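Long-range contacts in enterobactin synthetase component F-related protein (Vibrio cholerae serotype O1, PDB 4OXI), which probably activates glycine with ATP as glycyl-adenylate, in a lipopolysaccharide modification pathway that gives resistance to antimicrobial peptides: residues 230-235 and 362-367; 389-394 and 405-410; 414-419 and 447-452. One frame throughout, in Å; residues are numbered along the deposited sequence.

Contact 1: 230-235 and 362-367; sequences KRIAVS and PTECTI. With GAP (glycyl-adenosine-5'-phosphate), chain B.
Ile232 and Val234, two residues whose side chains point the same way from strand 230-235, pack against the loop 362-367. This loop carries the end of the YGPTE signature of adenylate-forming enzymes. The contact between the segments is by van der Waals packing. Ile232 presses the tip of its longer branch onto the bent side chain of Glu364, CD1 lying 3.5 Å from Glu364 CD, and the two side chains cross at about a right angle. The same methyl also meets Thr363 CG2, at 3.8 Å. Further along, Val234 CG1 approaches Thr366 OG1 at 3.7 Å and lies close to Thr366 CG2 too.

Polar bonds link the loop and the ligand. Thr363 grips one phosphate oxygen twice: its backbone N is 3.0 Å from O1A of glycyl-adenosine-5'-phosphate, at an N-H...O angle of 159°, and its OG1 donates to the same O1A. With OG1 beside its own backbone N (chi1 -59°), both donors reach one acceptor, while CG2 is left for Ile232. The glycyl amino N donates to Ile367 O over 2.7 Å.

Other parts of the chain hold the polar ends that the strand merely touches: Glu364 OE2 meets Tyr428 and Arg477, and Thr366 OG1 meets Gln423 O. The strand thus contributes an apolar backing, whereas the loop supplies two bonds to one phosphate oxygen and one to the amino group.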
loop_
_atom_site.group_PDB
_atom_site.type_symbol
_atom_site.label_atom_id
_atom_site.label_comp_id
_atom_site.label_asym_id
_atom_site.label_seq_id
_atom_site.Cartn_x
_atom_site.Cartn_y
_atom_site.Cartn_z
ATOM N N LYS A 230 2.209 4.477 13.119
ATOM C CA LYS A 230 2.034 5.797 12.552
ATOM C C LYS A 230 0.874 5.669 11.594
ATOM O O LYS A 230 0.726 4.640 10.919
ATOM C CB LYS A 230 3.276 6.216 11.778
ATOM C CG LYS A 230 4.504 6.458 12.644
ATOM C CD LYS A 230 5.724 6.747 11.771
ATOM C CE LYS A 230 6.946 7.055 12.621
ATOM N NZ LYS A 230 8.112 7.385 11.746
ATOM N N ARG A 231 0.037 6.692 11.536
ATOM C CA ARG A 231 -1.045 6.690 10.574
ATOM C C ARG A 231 -0.947 7.805 9.552
ATOM O O ARG A 231 -0.551 8.936 9.862
ATOM C CB ARG A 231 -2.389 6.670 11.277
ATOM C CG ARG A 231 -2.874 5.232 11.412
ATOM C CD ARG A 231 -3.864 5.079 12.497
ATOM N NE ARG A 231 -3.225 5.172 13.796
ATOM C CZ ARG A 231 -3.061 4.137 14.612
ATOM N NH1 ARG A 231 -3.485 2.926 14.246
ATOM N NH2 ARG A 231 -2.472 4.324 15.789
ATOM N N ILE A 232 -1.294 7.460 8.320
ATOM C CA ILE A 232 -1.089 8.347 7.197
ATOM C C ILE A 232 -2.412 8.505 6.475
ATOM O O ILE A 232 -2.925 7.551 5.873
ATOM C CB ILE A 232 -0.058 7.740 6.251
ATOM C CG1 ILE A 232 1.300 7.648 6.953
ATOM C CG2 ILE A 232 0.053 8.547 4.979
ATOM C CD1 ILE A 232 2.287 6.761 6.218
ATOM N N ALA A 233 -2.975 9.705 6.559
ATOM C CA ALA A 233 -4.241 9.996 5.926
ATOM C C ALA A 233 -3.975 10.688 4.589
ATOM O O ALA A 233 -3.363 11.750 4.552
ATOM C CB ALA A 233 -5.090 10.871 6.833
ATOM N N VAL A 234 -4.440 10.074 3.504
ATOM C CA VAL A 234 -4.200 10.545 2.153
ATOM C C VAL A 234 -5.473 11.218 1.628
ATOM O O VAL A 234 -6.559 10.633 1.668
ATOM C CB VAL A 234 -3.811 9.364 1.238
ATOM C CG1 VAL A 234 -3.727 9.801 -0.225
ATOM C CG2 VAL A 234 -2.492 8.753 1.694
ATOM N N SER A 235 -5.349 12.451 1.151
ATOM C CA SER A 235 -6.532 13.232 0.760
ATOM C C SER A 235 -6.991 12.871 -0.635
ATOM O O SER A 235 -6.270 12.211 -1.379
ATOM C CB SER A 235 -6.205 14.719 0.762
ATOM O OG SER A 235 -5.317 14.983 -0.303
ATOM N N PRO A 362 7.199 6.698 -0.997
ATOM C CA PRO A 362 6.702 6.221 0.293
ATOM C C PRO A 362 5.203 6.474 0.406
ATOM O O PRO A 362 4.649 7.303 -0.334
ATOM C CB PRO A 362 7.459 7.101 1.287
ATOM C CG PRO A 362 7.576 8.419 0.569
ATOM C CD PRO A 362 7.719 8.076 -0.911
ATOM N N THR A 363 4.558 5.769 1.327
ATOM C CA THR A 363 3.135 5.933 1.556
ATOM C C THR A 363 2.827 7.384 1.886
ATOM O O THR A 363 1.763 7.902 1.519
ATOM C CB THR A 363 2.680 5.001 2.693
ATOM O OG1 THR A 363 2.981 3.644 2.324
ATOM C CG2 THR A 363 1.172 5.142 2.974
ATOM N N GLU A 364 3.771 8.045 2.555
ATOM C CA GLU A 364 3.615 9.449 2.962
ATOM C C GLU A 364 3.444 10.406 1.772
ATOM O O GLU A 364 2.972 11.538 1.931
ATOM C CB GLU A 364 4.813 9.886 3.814
ATOM C CG GLU A 364 4.809 9.335 5.254
ATOM C CD GLU A 364 5.453 7.941 5.390
ATOM O OE1 GLU A 364 5.630 7.247 4.359
ATOM O OE2 GLU A 364 5.804 7.541 6.534
ATOM N N CYS A 365 3.836 9.963 0.580
ATOM C CA CYS A 365 3.706 10.806 -0.598
ATOM C C CYS A 365 2.832 10.151 -1.674
ATOM O O CYS A 365 3.085 10.330 -2.867
ATOM C CB CYS A 365 5.079 11.180 -1.177
ATOM S SG CYS A 365 5.069 12.757 -2.127
ATOM N N THR A 366 1.819 9.403 -1.240
ATOM C CA THR A 366 0.797 8.830 -2.125
ATOM C C THR A 366 1.369 7.900 -3.196
ATOM O O THR A 366 1.489 8.277 -4.367
ATOM C CB THR A 366 -0.084 9.935 -2.760
ATOM O OG1 THR A 366 -0.548 10.802 -1.721
ATOM C CG2 THR A 366 -1.306 9.336 -3.465
ATOM N N ILE A 367 1.708 6.684 -2.770
ATOM C CA ILE A 367 2.057 5.556 -3.651
ATOM C C ILE A 367 3.447 5.630 -4.309
ATOM O O ILE A 367 4.394 4.993 -3.839
ATOM C CB ILE A 367 0.969 5.298 -4.695
ATOM C CG1 ILE A 367 -0.420 5.334 -4.038
ATOM C CG2 ILE A 367 1.219 3.970 -5.400
ATOM C CD1 ILE A 367 -1.577 5.193 -5.047
HETATM N N GAP B . 4.178 3.289 -1.783
HETATM C CA GAP B . 5.062 2.182 -2.252
HETATM C C GAP B . 5.836 1.686 -1.047
HETATM O O GAP B . 6.622 0.757 -1.105
HETATM P PA GAP B . 6.235 2.047 1.649
HETATM O O1A GAP B . 5.925 3.286 2.452
HETATM O O2A GAP B . 5.767 0.680 2.122
HETATM O O3A GAP B . 5.615 2.380 0.209
HETATM C "C5'" GAP B . 8.504 3.257 1.138
HETATM O "O5'" GAP B . 7.829 2.035 1.439
HETATM C "C4'" GAP B . 9.993 2.985 1.055
HETATM O "O4'" GAP B . 10.224 1.876 0.182
HETATM C "C3'" GAP B . 10.770 4.111 0.411
HETATM O "O3'" GAP B . 11.084 5.129 1.360
HETATM C "C2'" GAP B . 11.994 3.386 -0.121
HETATM O "O2'" GAP B . 12.894 3.095 0.937
HETATM C "C1'" GAP B . 11.466 2.029 -0.505
HETATM N N9 GAP B . 11.207 1.998 -1.962
HETATM C C8 GAP B . 10.014 2.202 -2.551
HETATM N N7 GAP B . 10.108 2.088 -3.899
HETATM C C5 GAP B . 11.400 1.816 -4.186
HETATM C C6 GAP B . 12.185 1.594 -5.418
HETATM N N6 GAP B . 11.587 1.615 -6.639
HETATM N N1 GAP B . 13.510 1.350 -5.275
HETATM C C2 GAP B . 14.112 1.315 -4.063
HETATM N N3 GAP B . 13.451 1.510 -2.906
HETATM C C4 GAP B . 12.118 1.756 -2.905
#

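Contact 2: 389-394 and 405-410; sequences FEEECL and RFESAP
Leu394 meets Phe406 through both backbone and side chain. Its carbonyl O accepts from Phe406 N at 3.0 Å, with the donor 36° out of the carbonyl plane, and Leu394 CB lies 3.8 Å from Phe406 CB. Leu461 of strand 460-466 packs on both side chains, and Lys456 makes a cation-pi contact with the Phe406 ring.

Glu407 folds back at chi2 (73°), which brings its carboxylate to the backbone of the loop at 391-393. Its OE2 takes a nearly straight bond from Glu392 N, 2.8 Å long at 167°, arriving from above the carboxylate plane. Water 1 donates to this same OE2 and accepts from Cys393 N. Glu391 slides past Glu407 in the opposite direction, and its OE2 comes within 2.7 Å of Glu407 OE2, close enough that one of the two acids is probably protonated.

These residues lie at the open end of the beta hairpin formed by strands 394-397 and 403-405, where the chain enters and leaves the hairpin. Arg405 is bent at chi2 and chi3, so that its end reaches the incoming loop. There NH2 makes a weak bond of 3.0 Å to Glu392 O and packs on Glu392 CB at 3.4 Å. Water 2 sits in the guanidinium plane, accepting from Arg405 NE at 2.9 Å while donating to Leu394 O and to Glu407 OE1.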
loop_
_atom_site.group_PDB
_atom_site.type_symbol
_atom_site.label_atom_id
_atom_site.label_comp_id
_atom_site.label_asym_id
_atom_site.label_seq_id
_atom_site.Cartn_x
_atom_site.Cartn_y
_atom_site.Cartn_z
ATOM N N PHE A 389 7.132 12.650 -11.489
ATOM C CA PHE A 389 6.042 12.925 -12.410
ATOM C C PHE A 389 5.923 14.425 -12.662
ATOM O O PHE A 389 5.650 14.844 -13.772
ATOM C CB PHE A 389 4.728 12.407 -11.839
ATOM C CG PHE A 389 4.687 10.916 -11.677
ATOM C CD1 PHE A 389 4.783 10.089 -12.776
ATOM C CD2 PHE A 389 4.527 10.343 -10.423
ATOM C CE1 PHE A 389 4.740 8.708 -12.637
ATOM C CE2 PHE A 389 4.482 8.958 -10.278
ATOM C CZ PHE A 389 4.590 8.144 -11.387
ATOM N N GLU A 390 6.128 15.220 -11.620
ATOM C CA GLU A 390 5.996 16.671 -11.703
ATOM C C GLU A 390 7.304 17.340 -11.330
ATOM O O GLU A 390 7.922 16.979 -10.327
ATOM C CB GLU A 390 4.921 17.147 -10.733
ATOM C CG GLU A 390 3.563 16.533 -10.982
ATOM C CD GLU A 390 2.502 17.125 -10.087
ATOM O OE1 GLU A 390 2.634 17.011 -8.840
ATOM O OE2 GLU A 390 1.542 17.713 -10.637
ATOM N N GLU A 391 7.727 18.331 -12.111
ATOM C CA GLU A 391 8.960 19.037 -11.769
ATOM C C GLU A 391 8.709 19.868 -10.518
ATOM O O GLU A 391 7.555 20.092 -10.148
ATOM C CB GLU A 391 9.483 19.877 -12.947
ATOM C CG GLU A 391 10.035 19.050 -14.145
ATOM C CD GLU A 391 11.491 18.541 -13.970
ATOM O OE1 GLU A 391 12.187 18.364 -15.002
ATOM O OE2 GLU A 391 11.946 18.295 -12.824
ATOM N N GLU A 392 9.793 20.265 -9.849
ATOM C CA GLU A 392 9.759 21.027 -8.591
ATOM C C GLU A 392 9.312 20.243 -7.361
ATOM O O GLU A 392 9.006 20.840 -6.327
ATOM C CB GLU A 392 8.931 22.311 -8.728
ATOM C CG GLU A 392 9.350 23.174 -9.904
ATOM C CD GLU A 392 8.752 24.565 -9.866
ATOM O OE1 GLU A 392 7.600 24.719 -9.387
ATOM O OE2 GLU A 392 9.446 25.503 -10.317
ATOM N N CYS A 393 9.311 18.915 -7.455
ATOM C CA CYS A 393 8.860 18.060 -6.353
ATOM C C CYS A 393 9.976 17.454 -5.515
ATOM O O CYS A 393 9.729 16.982 -4.402
ATOM C CB CYS A 393 7.993 16.909 -6.890
ATOM S SG CYS A 393 6.341 17.451 -7.297
ATOM N N LEU A 394 11.187 17.423 -6.057
ATOM C CA LEU A 394 12.266 16.695 -5.416
ATOM C C LEU A 394 13.407 17.628 -5.035
ATOM O O LEU A 394 13.731 18.559 -5.773
ATOM C CB LEU A 394 12.806 15.627 -6.356
ATOM C CG LEU A 394 11.821 14.583 -6.879
ATOM C CD1 LEU A 394 12.556 13.576 -7.730
ATOM C CD2 LEU A 394 11.133 13.882 -5.724
ATOM N N ARG A 405 17.421 21.809 -4.944
ATOM C CA ARG A 405 16.321 21.367 -5.807
ATOM C C ARG A 405 16.895 20.427 -6.872
ATOM O O ARG A 405 18.040 20.590 -7.296
ATOM C CB ARG A 405 15.618 22.556 -6.483
ATOM C CG ARG A 405 15.100 23.644 -5.537
ATOM C CD ARG A 405 14.042 23.089 -4.600
ATOM N NE ARG A 405 12.801 22.822 -5.320
ATOM C CZ ARG A 405 11.740 23.621 -5.284
ATOM N NH1 ARG A 405 11.762 24.729 -4.542
ATOM N NH2 ARG A 405 10.654 23.307 -5.979
ATOM N N PHE A 406 16.110 19.441 -7.292
ATOM C CA PHE A 406 16.585 18.417 -8.218
ATOM C C PHE A 406 17.039 18.999 -9.563
ATOM O O PHE A 406 18.019 18.537 -10.154
ATOM C CB PHE A 406 15.489 17.367 -8.433
ATOM C CG PHE A 406 15.780 16.402 -9.546
ATOM C CD1 PHE A 406 16.551 15.280 -9.315
ATOM C CD2 PHE A 406 15.281 16.618 -10.821
ATOM C CE1 PHE A 406 16.824 14.381 -10.335
ATOM C CE2 PHE A 406 15.554 15.724 -11.851
ATOM C CZ PHE A 406 16.324 14.605 -11.603
ATOM N N GLU A 407 16.312 20.009 -10.034
ATOM C CA GLU A 407 16.583 20.669 -11.311
ATOM C C GLU A 407 17.907 21.441 -11.307
ATOM O O GLU A 407 18.457 21.725 -12.368
ATOM C CB GLU A 407 15.452 21.644 -11.643
ATOM C CG GLU A 407 14.063 21.005 -11.806
ATOM C CD GLU A 407 13.409 20.537 -10.485
ATOM O OE1 GLU A 407 13.882 20.902 -9.375
ATOM O OE2 GLU A 407 12.408 19.784 -10.569
ATOM N N SER A 408 18.397 21.789 -10.115
ATOM C CA SER A 408 19.642 22.544 -9.955
ATOM C C SER A 408 20.824 21.657 -9.558
ATOM O O SER A 408 21.976 22.072 -9.640
ATOM C CB SER A 408 19.480 23.628 -8.885
ATOM O OG SER A 408 18.466 24.548 -9.226
ATOM N N ALA A 409 20.542 20.443 -9.104
ATOM C CA ALA A 409 21.609 19.583 -8.604
ATOM C C ALA A 409 22.509 19.105 -9.737
ATOM O O ALA A 409 22.024 18.706 -10.787
ATOM C CB ALA A 409 21.029 18.402 -7.860
ATOM N N PRO A 410 23.830 19.124 -9.511
ATOM C CA PRO A 410 24.810 18.741 -10.535
ATOM C C PRO A 410 25.008 17.234 -10.583
ATOM O O PRO A 410 24.609 16.542 -9.646
ATOM C CB PRO A 410 26.095 19.407 -10.034
ATOM C CG PRO A 410 25.954 19.365 -8.523
ATOM C CD PRO A 410 24.472 19.555 -8.251
HETATM O O HOH W 1 11.586 17.582 -9.345
HETATM O O HOH W 2 12.572 20.568 -7.077
#

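Contact 3: 414-419 and 447-452; sequences RGELLL and WYRSGD. With GAP (glycyl-adenosine-5'-phosphate), chain B.
The YRSGD sequence at 448-452, a core motif of adenylation domains that ends in the ribose-binding aspartate, runs along strand 445-457 beside the antiparallel strand 416-419. Regular pairing holds at one end. Leu419 and Tyr448 form a hydrogen-bonded pair, with Leu419 N 2.9 Å from Tyr448 O and Tyr448 N 2.7 Å from Leu419 O. Their side chains lie side by side and point the same way, Leu419 CD1 meeting the edge of the tyrosine ring. Leu418, paired with Arg449, also packs its CB diagonally on Trp447 CE3, and Leu418 CD2 rests against the start of the Arg449 side chain.

Past Ser450 the register shifts, so that Leu417 N bonds to Asp452 O, at 2.8 Å, and not to Ser450 O. Leu417 O is held twice by Ser450, by N at 3.2 Å and by OG at 2.7 Å. Ser450 OG sits between its own backbone N and carbonyl carbon (chi1 72°), where it can also accept from Asp452 N to form an ST turn. The extended side chain of Glu416 reaches over this turn. Its OE2 lies 2.8 Å from Gly451 N, which approaches from 37° above the carboxylate plane, and it also forms a salt bridge with Arg467.

Asp452 then faces the ligand with both oxygens: OD1 accepts from the ribose O2' of glycyl-adenosine-5'-phosphate and OD2 from O3', each at 2.6 Å. Arg466 and His463 bind OD1 as well, and Tyr360 binds OD2. Two short bonds to the two hydroxyls amount to a bidentate grip on the ribose, and the serine and glutamate bonds behind it are consistent with a backbone held in place for that carboxylate.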
loop_
_atom_site.group_PDB
_atom_site.type_symbol
_atom_site.label_atom_id
_atom_site.label_comp_id
_atom_site.label_asym_id
_atom_site.label_seq_id
_atom_site.Cartn_x
_atom_site.Cartn_y
_atom_site.Cartn_z
ATOM N N ARG A 414 24.718 13.901 -4.102
ATOM C CA ARG A 414 24.406 12.754 -3.262
ATOM C C ARG A 414 23.826 13.231 -1.936
ATOM O O ARG A 414 24.244 14.262 -1.409
ATOM C CB ARG A 414 25.690 11.948 -3.020
ATOM C CG ARG A 414 25.502 10.589 -2.358
ATOM C CD ARG A 414 26.852 9.921 -2.043
ATOM N NE ARG A 414 26.674 8.543 -1.584
ATOM C CZ ARG A 414 26.367 8.202 -0.333
ATOM N NH1 ARG A 414 26.208 9.141 0.596
ATOM N NH2 ARG A 414 26.212 6.921 -0.009
ATOM N N GLY A 415 22.854 12.491 -1.406
ATOM C CA GLY A 415 22.273 12.815 -0.114
ATOM C C GLY A 415 20.866 12.268 0.076
ATOM O O GLY A 415 20.417 11.380 -0.661
ATOM N N GLU A 416 20.165 12.793 1.075
ATOM C CA GLU A 416 18.827 12.326 1.379
ATOM C C GLU A 416 17.799 12.990 0.474
ATOM O O GLU A 416 17.837 14.199 0.268
ATOM C CB GLU A 416 18.483 12.587 2.845
ATOM C CG GLU A 416 17.017 12.342 3.155
ATOM C CD GLU A 416 16.709 12.390 4.629
ATOM O OE1 GLU A 416 17.613 12.743 5.414
ATOM O OE2 GLU A 416 15.560 12.063 5.003
ATOM N N LEU A 417 16.882 12.191 -0.056
ATOM C CA LEU A 417 15.827 12.682 -0.938
ATOM C C LEU A 417 14.712 13.342 -0.140
ATOM O O LEU A 417 14.242 12.780 0.853
ATOM C CB LEU A 417 15.254 11.519 -1.751
ATOM C CG LEU A 417 14.287 11.853 -2.881
ATOM C CD1 LEU A 417 14.979 12.740 -3.879
ATOM C CD2 LEU A 417 13.791 10.575 -3.566
ATOM N N LEU A 418 14.289 14.529 -0.579
ATOM C CA LEU A 418 13.196 15.243 0.059
ATOM C C LEU A 418 12.037 15.314 -0.923
ATOM O O LEU A 418 12.247 15.494 -2.121
ATOM C CB LEU A 418 13.617 16.663 0.434
ATOM C CG LEU A 418 14.811 16.839 1.367
ATOM C CD1 LEU A 418 15.038 18.310 1.660
ATOM C CD2 LEU A 418 14.580 16.083 2.650
ATOM N N LEU A 419 10.814 15.172 -0.416
ATOM C CA LEU A 419 9.643 15.146 -1.281
ATOM C C LEU A 419 8.724 16.319 -0.959
ATOM O O LEU A 419 8.630 16.755 0.196
ATOM C CB LEU A 419 8.887 13.822 -1.103
ATOM C CG LEU A 419 9.762 12.572 -1.207
ATOM C CD1 LEU A 419 8.960 11.345 -0.841
ATOM C CD2 LEU A 419 10.331 12.428 -2.611
ATOM N N TRP A 447 8.208 20.292 2.893
ATOM C CA TRP A 447 9.056 19.193 2.440
ATOM C C TRP A 447 8.969 17.996 3.379
ATOM O O TRP A 447 8.690 18.153 4.566
ATOM C CB TRP A 447 10.515 19.647 2.337
ATOM C CG TRP A 447 10.761 20.570 1.204
ATOM C CD1 TRP A 447 10.814 21.934 1.251
ATOM C CD2 TRP A 447 10.984 20.206 -0.164
ATOM N NE1 TRP A 447 11.064 22.438 -0.003
ATOM C CE2 TRP A 447 11.168 21.400 -0.890
ATOM C CE3 TRP A 447 11.043 18.986 -0.845
ATOM C CZ2 TRP A 447 11.405 21.408 -2.267
ATOM C CZ3 TRP A 447 11.281 18.994 -2.212
ATOM C CH2 TRP A 447 11.463 20.197 -2.908
ATOM N N TYR A 448 9.226 16.801 2.849
ATOM C CA TYR A 448 9.247 15.579 3.656
ATOM C C TYR A 448 10.585 14.865 3.534
ATOM O O TYR A 448 11.077 14.637 2.422
ATOM C CB TYR A 448 8.104 14.639 3.237
ATOM C CG TYR A 448 8.176 13.223 3.797
ATOM C CD1 TYR A 448 7.856 12.951 5.126
ATOM C CD2 TYR A 448 8.535 12.160 2.982
ATOM C CE1 TYR A 448 7.915 11.659 5.621
ATOM C CE2 TYR A 448 8.601 10.884 3.463
ATOM C CZ TYR A 448 8.290 10.635 4.777
ATOM O OH TYR A 448 8.359 9.347 5.233
ATOM N N ARG A 449 11.167 14.509 4.677
ATOM C CA ARG A 449 12.421 13.764 4.707
ATOM C C ARG A 449 12.156 12.289 4.501
ATOM O O ARG A 449 11.678 11.610 5.409
ATOM C CB ARG A 449 13.125 13.940 6.055
ATOM C CG ARG A 449 13.303 15.387 6.505
ATOM C CD ARG A 449 13.938 15.424 7.887
ATOM N NE ARG A 449 13.868 16.751 8.479
ATOM C CZ ARG A 449 14.758 17.707 8.245
ATOM N NH1 ARG A 449 15.775 17.461 7.425
ATOM N NH2 ARG A 449 14.626 18.899 8.820
ATOM N N SER A 450 12.497 11.785 3.323
ATOM C CA SER A 450 12.153 10.418 2.957
ATOM C C SER A 450 12.961 9.407 3.749
ATOM O O SER A 450 12.486 8.301 4.044
ATOM C CB SER A 450 12.384 10.198 1.458
ATOM O OG SER A 450 13.772 10.163 1.177
ATOM N N GLY A 451 14.190 9.780 4.088
ATOM C CA GLY A 451 15.088 8.859 4.763
ATOM C C GLY A 451 15.872 8.063 3.738
ATOM O O GLY A 451 16.797 7.315 4.089
ATOM N N ASP A 452 15.520 8.238 2.465
ATOM C CA ASP A 452 16.198 7.510 1.394
ATOM C C ASP A 452 17.426 8.283 0.914
ATOM O O ASP A 452 17.367 9.497 0.673
ATOM C CB ASP A 452 15.245 7.267 0.218
ATOM C CG ASP A 452 14.081 6.352 0.579
ATOM O OD1 ASP A 452 14.349 5.220 1.031
ATOM O OD2 ASP A 452 12.905 6.767 0.426
HETATM N N GAP B . 4.178 3.289 -1.783
HETATM C CA GAP B . 5.062 2.182 -2.252
HETATM C C GAP B . 5.836 1.686 -1.047
HETATM O O GAP B . 6.622 0.757 -1.105
HETATM P PA GAP B . 6.235 2.047 1.649
HETATM O O1A GAP B . 5.925 3.286 2.452
HETATM O O2A GAP B . 5.767 0.680 2.122
HETATM O O3A GAP B . 5.615 2.380 0.209
HETATM C "C5'" GAP B . 8.504 3.257 1.138
HETATM O "O5'" GAP B . 7.829 2.035 1.439
HETATM C "C4'" GAP B . 9.993 2.985 1.055
HETATM O "O4'" GAP B . 10.224 1.876 0.182
HETATM C "C3'" GAP B . 10.770 4.111 0.411
HETATM O "O3'" GAP B . 11.084 5.129 1.360
HETATM C "C2'" GAP B . 11.994 3.386 -0.121
HETATM O "O2'" GAP B . 12.894 3.095 0.937
HETATM C "C1'" GAP B . 11.466 2.029 -0.505
HETATM N N9 GAP B . 11.207 1.998 -1.962
HETATM C C8 GAP B . 10.014 2.202 -2.551
HETATM N N7 GAP B . 10.108 2.088 -3.899
HETATM C C5 GAP B . 11.400 1.816 -4.186
HETATM C C6 GAP B . 12.185 1.594 -5.418
HETATM N N6 GAP B . 11.587 1.615 -6.639
HETATM N N1 GAP B . 13.510 1.350 -5.275
HETATM C C2 GAP B . 14.112 1.315 -4.063
HETATM N N3 GAP B . 13.451 1.510 -2.906
HETATM C C4 GAP B . 12.118 1.756 -2.905
#

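Following the chain, the three contacts come in series, each closing before the next opens, so none nests in or crosses another. Contact 1 closes the longest loop, bringing strand 230-235 to the loop between strands 356-360 and 370-373. Contact 2 closes a short loop at the base of the hairpin 394-397/403-405. Contact 3 closes a loop holding helix 432-438 and joins strand 416-419 to strand 445-457 of the same six-stranded antiparallel sheet. Contact 3 touches both others: Tyr448 and Leu419 pack on Glu364 and Pro362 of contact 1, while Trp447 and Leu419 lie against Arg405 and Leu394 of contact 2. Contacts 1 and 3 share the ligand, one at its phosphate and glycyl end, the other at its ribose.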